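Side-chain contacts in Rubredoxin\:oxygen oxidoreductase (Desulfovibrio gigas, PDB 1E5D), which catalyses the four-electron reduction of one dioxygen molecule to two molecules of water, using a diiron centre and flavin mononucleotide: residues E128-S131 with T136-F139; S299-A304 with Q335-G340. All blocks are in the same frame, centred on the assembly; numbering follows the deposited sequence.

In the fold
Following the chain from its N terminus, interaction 1 comes first: 128-131 turns back on 136-139 across a connection of only four residues, closing a hairpin in the beta-lactamase-like part of the molecule, which carries the diiron centre. The chain then completes that part and passes into the flavodoxin-like part. Here interaction 2 joins 299-304 to 335-340 and closes a loop of 30 residues that includes strand 306-310 and helix 320-331, tying the end of one helix to the start of a sheet strand. The two loops follow one another in series, neither enclosing nor crossing the other, and the contact centres are about 40 Å apart.

Interaction 1: residues E128-S131 with T136-F139; sequences ETLS and TVTF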
ATOM      1  N   GLU A 128      28.522  29.998 -13.175  1.00 25.25           N
ATOM      2  CA  GLU A 128      29.856  30.328 -12.658  1.00 22.92           C
ATOM      3  C   GLU A 128      30.860  29.271 -13.096  1.00 24.55           C
ATOM      4  O   GLU A 128      30.523  28.100 -13.270  1.00 33.81           O
ATOM      5  CB  GLU A 128      29.818  30.460 -11.148  1.00 20.88           C
ATOM      6  CG  GLU A 128      31.120  30.689 -10.406  1.00 21.75           C
ATOM      7  CD  GLU A 128      30.835  31.146  -8.976  1.00 28.74           C
ATOM      8  OE1 GLU A 128      29.764  31.761  -8.762  1.00 34.98           O
ATOM      9  OE2 GLU A 128      31.644  30.899  -8.056  1.00 47.39           O
ATOM     10  N   THR A 129      32.099  29.720 -13.279  1.00 26.16           N
ATOM     11  CA  THR A 129      33.195  28.813 -13.568  1.00 30.20           C
ATOM     12  C   THR A 129      34.193  28.811 -12.408  1.00 29.90           C
ATOM     13  O   THR A 129      34.185  29.690 -11.553  1.00 44.06           O
ATOM     14  CB  THR A 129      33.986  29.164 -14.836  1.00 34.26           C
ATOM     15  OG1 THR A 129      34.394  30.534 -14.735  1.00 48.60           O
ATOM     16  CG2 THR A 129      33.117  29.007 -16.070  1.00 21.42           C
ATOM     17  N   LEU A 130      35.027  27.781 -12.440  1.00 29.48           N
ATOM     18  CA  LEU A 130      36.017  27.551 -11.400  1.00 33.04           C
ATOM     19  C   LEU A 130      37.253  26.911 -12.018  1.00 35.80           C
ATOM     20  O   LEU A 130      37.170  25.860 -12.656  1.00 43.89           O
ATOM     21  CB  LEU A 130      35.441  26.655 -10.308  1.00 36.45           C
ATOM     22  CG  LEU A 130      36.401  26.207  -9.207  1.00 40.08           C
ATOM     23  CD1 LEU A 130      36.684  27.362  -8.263  1.00 30.99           C
ATOM     24  CD2 LEU A 130      35.842  25.018  -8.435  1.00 47.27           C
ATOM     25  N   SER A 131      38.381  27.571 -11.822  1.00 37.73           N
ATOM     26  CA  SER A 131      39.671  27.045 -12.245  1.00 38.59           C
ATOM     27  C   SER A 131      40.105  25.927 -11.307  1.00 30.27           C
ATOM     28  O   SER A 131      40.101  26.119 -10.089  1.00 34.09           O
ATOM     29  CB  SER A 131      40.727  28.152 -12.266  1.00 43.49           C
ATOM     30  OG  SER A 131      41.978  27.683 -12.744  1.00 58.48           O
ATOM     31  N   THR A 136      39.038  23.824 -16.323  1.00 37.49           N
ATOM     32  CA  THR A 136      38.107  24.742 -15.651  1.00 41.70           C
ATOM     33  C   THR A 136      36.682  24.209 -15.775  1.00 40.37           C
ATOM     34  O   THR A 136      36.183  23.886 -16.852  1.00 38.17           O
ATOM     35  CB  THR A 136      38.259  26.182 -16.167  1.00 45.15           C
ATOM     36  OG1 THR A 136      37.010  26.695 -16.636  1.00 43.82           O
ATOM     37  CG2 THR A 136      39.226  26.232 -17.346  1.00 67.79           C
ATOM     38  N   VAL A 137      35.999  24.080 -14.638  1.00 33.76           N
ATOM     39  CA  VAL A 137      34.660  23.493 -14.644  1.00 26.04           C
ATOM     40  C   VAL A 137      33.593  24.570 -14.572  1.00 27.42           C
ATOM     41  O   VAL A 137      33.802  25.633 -13.984  1.00 30.76           O
ATOM     42  CB  VAL A 137      34.496  22.491 -13.484  1.00 18.72           C
ATOM     43  CG1 VAL A 137      34.793  23.156 -12.151  1.00 15.35           C
ATOM     44  CG2 VAL A 137      33.097  21.896 -13.496  1.00 25.22           C
ATOM     45  N   THR A 138      32.434  24.304 -15.176  1.00 27.39           N
ATOM     46  CA  THR A 138      31.347  25.285 -15.148  1.00 27.60           C
ATOM     47  C   THR A 138      30.092  24.723 -14.494  1.00 28.16           C
ATOM     48  O   THR A 138      29.684  23.590 -14.756  1.00 30.89           O
ATOM     49  CB  THR A 138      31.035  25.763 -16.575  1.00 33.14           C
ATOM     50  OG1 THR A 138      32.205  26.412 -17.091  1.00 39.34           O
ATOM     51  CG2 THR A 138      29.908  26.781 -16.565  1.00 29.55           C
ATOM     52  N   PHE A 139      29.466  25.511 -13.620  1.00 24.33           N
ATOM     53  CA  PHE A 139      28.332  25.030 -12.846  1.00 20.93           C
ATOM     54  C   PHE A 139      26.993  25.514 -13.379  1.00 24.90           C
ATOM     55  O   PHE A 139      26.792  26.712 -13.576  1.00 34.06           O
ATOM     56  CB  PHE A 139      28.445  25.478 -11.379  1.00 19.03           C
ATOM     57  CG  PHE A 139      29.693  24.946 -10.697  1.00 23.82           C
ATOM     58  CD1 PHE A 139      29.935  23.586 -10.647  1.00 24.50           C
ATOM     59  CD2 PHE A 139      30.606  25.809 -10.120  1.00 21.63           C
ATOM     60  CE1 PHE A 139      31.068  23.091 -10.026  1.00 22.96           C
ATOM     61  CE2 PHE A 139      31.739  25.318  -9.503  1.00 24.74           C
ATOM     62  CZ  PHE A 139      31.976  23.961  -9.460  1.00 23.41           C
TER
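Glu128-Ser131 and Thr136-Phe139 run antiparallel, the axes of their strands 158° apart in direction and approaching to 4.6 Å. Leu130 and Val137 form the hydrogen-bonded pair: Leu130 N donates to Val137 O at 2.9 Å, and Val137 N returns a bond of 2.9 Å to Leu130 O. A third bond, from Phe139 N to Glu128 O, is 2.8 Å long and almost straight, with 174° at the hydrogen. Non-hydrogen-bonded pairs, Thr129 with Thr138 and Ser131 with Thr136, flank the Leu130-Val137 pair. Their small polar side chains share one face of the ladder; beta-branched threonine suits an extended strand, and the hydroxyls of the threonines and Ser131 suit a face near solvent. Thr129 and Thr138 lie alongside each other, pointing the same way. Thr129 CG2 comes to 2.9 Å from Thr138 OG1, tight for a methyl beside an oxygen, so the exact rotation of these groups is doubtful.

Leu130 and Val137 occupy the other face, where the CG1 methyl of Val137 lies 4.0 Å from Leu130 CB. With chi1 at 174°, Leu130 carries CG anti to its backbone N, and its side chain slants across that of Phe139. The ring presents CE2 to Leu130 CB at 4.0 Å and its CZ to Leu130 CD2, meeting the leucine obliquely. Phe139 also touches Val124 of strand 121-124, at the edge of the other sheet, while Val137 rests on Ser153 and Phe155 of the next strand. Val137 and Phe139 are buried, as suits their apolar side chains, whereas Leu130 keeps some exposure. Glu128 turns its carboxylate back to Lys125 N, which hydrogen-bonds OE1. Together the segments make a beta hairpin whose first strand is the outermost within this chain, at the border of the two-sheet sandwich characteristic of the metallo-beta-lactamase fold.

Interaction 2: residues S299-A304 with Q335-G340; sequences SEISDA and QNKIGG
Lys337 reaches across to Ile301, Ser302 and Ala304, its CB already directed toward the helix end from just ahead of strand 338-345. Beyond CB, the first atom to meet the other segment is CG, 3.8 Å from Ala304 O. CD stays beside the same carbonyl oxygen and lies 4.3 Å from Ile301 CG2, an apolar touch appropriate to the methylene part of a lysine. CE continues past Ala304 O, but the chain is modelled bent at chi2, chi3 and chi4 with torsions far from staggered, so its exact path is doubtful, though NZ ends among three carbonyl oxygens. This is the C-terminal end of helix 294-302 in a flavodoxin-like fold, a parallel sheet flanked by helices; Ile301 and Ala304 also pack on Val256 of strand 254-259. Lys337 NZ donates to Ile301 O at 2.7 Å and to Ala304 O at 2.9 Å, lying in the carbonyl plane of each. A weak third bond runs from Lys337 NZ to Ser302 O at 3.1 Å. A long cationic side chain suits this buried place: carbonyl oxygens carry partial negative charge, and those of Ile301 and Ser302 near the helix end, with Ala304 O just beyond, would probably stabilise the ammonium. Ile301 O also accepts from Ala304 N at 3.0 Å, so two donors hold it. Asp303 OD1 instead forms a salt bridge with Lys254.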
ATOM      1  N   SER A 299       5.914   2.865 -14.072  1.00 14.73           N
ATOM      2  CA  SER A 299       6.809   2.776 -15.223  1.00 15.48           C
ATOM      3  C   SER A 299       6.006   2.441 -16.470  1.00 15.06           C
ATOM      4  O   SER A 299       6.286   2.951 -17.551  1.00 24.00           O
ATOM      5  CB  SER A 299       7.905   1.731 -15.010  1.00 11.59           C
ATOM      6  OG  SER A 299       8.679   2.054 -13.862  1.00 21.98           O
ATOM      7  N   GLU A 300       5.010   1.572 -16.284  1.00 13.52           N
ATOM      8  CA  GLU A 300       4.196   1.179 -17.429  1.00 12.42           C
ATOM      9  C   GLU A 300       3.343   2.361 -17.859  1.00 15.08           C
ATOM     10  O   GLU A 300       3.035   2.548 -19.027  1.00 15.77           O
ATOM     11  CB  GLU A 300       3.323  -0.027 -17.089  1.00 17.58           C
ATOM     12  CG  GLU A 300       4.096  -1.303 -16.795  1.00 19.13           C
ATOM     13  CD  GLU A 300       5.033  -1.714 -17.914  1.00 21.92           C
ATOM     14  OE1 GLU A 300       4.827  -1.272 -19.068  1.00 17.33           O
ATOM     15  OE2 GLU A 300       5.979  -2.487 -17.645  1.00 38.66           O
ATOM     16  N   ILE A 301       2.965   3.171 -16.869  1.00 13.60           N
ATOM     17  CA  ILE A 301       2.038   4.260 -17.158  1.00 12.56           C
ATOM     18  C   ILE A 301       2.750   5.397 -17.878  1.00 16.27           C
ATOM     19  O   ILE A 301       2.120   6.160 -18.607  1.00 19.44           O
ATOM     20  CB  ILE A 301       1.366   4.779 -15.877  1.00 11.78           C
ATOM     21  CG1 ILE A 301       0.228   3.890 -15.361  1.00 13.21           C
ATOM     22  CG2 ILE A 301       0.860   6.203 -16.063  1.00 14.35           C
ATOM     23  CD1 ILE A 301      -0.158   4.241 -13.940  1.00 24.38           C
ATOM     24  N   SER A 302       4.055   5.489 -17.660  1.00 15.94           N
ATOM     25  CA  SER A 302       4.862   6.558 -18.220  1.00 16.90           C
ATOM     26  C   SER A 302       4.612   6.763 -19.709  1.00 23.66           C
ATOM     27  O   SER A 302       4.494   7.890 -20.182  1.00 21.48           O
ATOM     28  CB  SER A 302       6.354   6.264 -17.981  1.00 12.68           C
ATOM     29  OG  SER A 302       6.765   5.171 -18.777  1.00 40.64           O
ATOM     30  N   ASP A 303       4.512   5.670 -20.462  1.00 18.22           N
ATOM     31  CA  ASP A 303       4.298   5.790 -21.899  1.00 17.80           C
ATOM     32  C   ASP A 303       2.938   5.239 -22.302  1.00 26.79           C
ATOM     33  O   ASP A 303       2.686   4.982 -23.482  1.00 31.08           O
ATOM     34  CB  ASP A 303       5.429   5.075 -22.649  1.00 13.93           C
ATOM     35  CG  ASP A 303       5.534   3.620 -22.228  1.00 22.72           C
ATOM     36  OD1 ASP A 303       4.970   3.277 -21.161  1.00 36.18           O
ATOM     37  OD2 ASP A 303       6.166   2.817 -22.945  1.00 43.09           O
ATOM     38  N   ALA A 304       2.018   5.053 -21.355  1.00 26.70           N
ATOM     39  CA  ALA A 304       0.672   4.621 -21.735  1.00 21.29           C
ATOM     40  C   ALA A 304      -0.186   5.810 -22.138  1.00 19.46           C
ATOM     41  O   ALA A 304       0.060   6.924 -21.663  1.00 20.25           O
ATOM     42  CB  ALA A 304      -0.005   3.888 -20.591  1.00  9.97           C
ATOM     43  N   GLN A 335       1.048  13.150 -17.346  1.00 22.61           N
ATOM     44  CA  GLN A 335       0.320  14.055 -18.223  1.00 19.41           C
ATOM     45  C   GLN A 335      -0.240  13.349 -19.451  1.00 16.41           C
ATOM     46  O   GLN A 335       0.210  12.264 -19.816  1.00 17.03           O
ATOM     47  CB  GLN A 335       1.237  15.181 -18.721  1.00 18.14           C
ATOM     48  CG  GLN A 335       1.944  15.972 -17.637  1.00 19.16           C
ATOM     49  CD  GLN A 335       0.983  16.823 -16.829  1.00 25.78           C
ATOM     50  OE1 GLN A 335       0.726  16.568 -15.649  1.00 32.76           O
ATOM     51  NE2 GLN A 335       0.435  17.860 -17.463  1.00 45.91           N
ATOM     52  N   ASN A 336      -1.201  13.980 -20.117  1.00 20.00           N
ATOM     53  CA  ASN A 336      -1.708  13.525 -21.405  1.00 17.61           C
ATOM     54  C   ASN A 336      -2.155  12.070 -21.370  1.00 13.42           C
ATOM     55  O   ASN A 336      -1.723  11.230 -22.152  1.00 22.16           O
ATOM     56  CB  ASN A 336      -0.679  13.706 -22.517  1.00 21.83           C
ATOM     57  CG  ASN A 336       0.149  14.966 -22.405  1.00 23.39           C
ATOM     58  OD1 ASN A 336      -0.330  16.097 -22.451  1.00 33.16           O
ATOM     59  ND2 ASN A 336       1.450  14.739 -22.254  1.00 31.85           N
ATOM     60  N   LYS A 337      -3.056  11.799 -20.431  1.00 14.01           N
ATOM     61  CA  LYS A 337      -3.562  10.448 -20.253  1.00 17.62           C
ATOM     62  C   LYS A 337      -5.078  10.438 -20.254  1.00 16.11           C
ATOM     63  O   LYS A 337      -5.708  11.379 -19.772  1.00 18.64           O
ATOM     64  CB  LYS A 337      -3.049   9.867 -18.929  1.00 20.78           C
ATOM     65  CG  LYS A 337      -1.977   8.809 -19.118  1.00 28.24           C
ATOM     66  CD  LYS A 337      -0.629   9.285 -18.597  1.00 22.65           C
ATOM     67  CE  LYS A 337       0.333   9.473 -19.749  1.00 22.00           C
ATOM     68  NZ  LYS A 337       1.471   8.533 -19.767  1.00 10.58           N
ATOM     69  N   ILE A 338      -5.648   9.369 -20.801  1.00 19.98           N
ATOM     70  CA  ILE A 338      -7.089   9.182 -20.698  1.00 18.98           C
ATOM     71  C   ILE A 338      -7.384   8.239 -19.532  1.00 17.66           C
ATOM     72  O   ILE A 338      -6.785   7.168 -19.431  1.00 29.03           O
ATOM     73  CB  ILE A 338      -7.689   8.611 -21.989  1.00 23.87           C
ATOM     74  CG1 ILE A 338      -7.700   9.607 -23.150  1.00 29.40           C
ATOM     75  CG2 ILE A 338      -9.083   8.060 -21.729  1.00 19.08           C
ATOM     76  CD1 ILE A 338      -7.739   8.935 -24.510  1.00 46.38           C
ATOM     77  N   GLY A 339      -8.293   8.647 -18.663  1.00 17.28           N
ATOM     78  CA  GLY A 339      -8.676   7.859 -17.512  1.00 14.44           C
ATOM     79  C   GLY A 339      -9.892   6.993 -17.769  1.00 17.96           C
ATOM     80  O   GLY A 339     -10.626   7.194 -18.733  1.00 32.85           O
ATOM     81  N   GLY A 340     -10.079   6.027 -16.885  1.00 23.55           N
ATOM     82  CA  GLY A 340     -11.140   5.054 -16.856  1.00 17.21           C
ATOM     83  C   GLY A 340     -11.284   4.480 -15.456  1.00 20.14           C
ATOM     84  O   GLY A 340     -10.322   4.455 -14.687  1.00 23.75           O
TER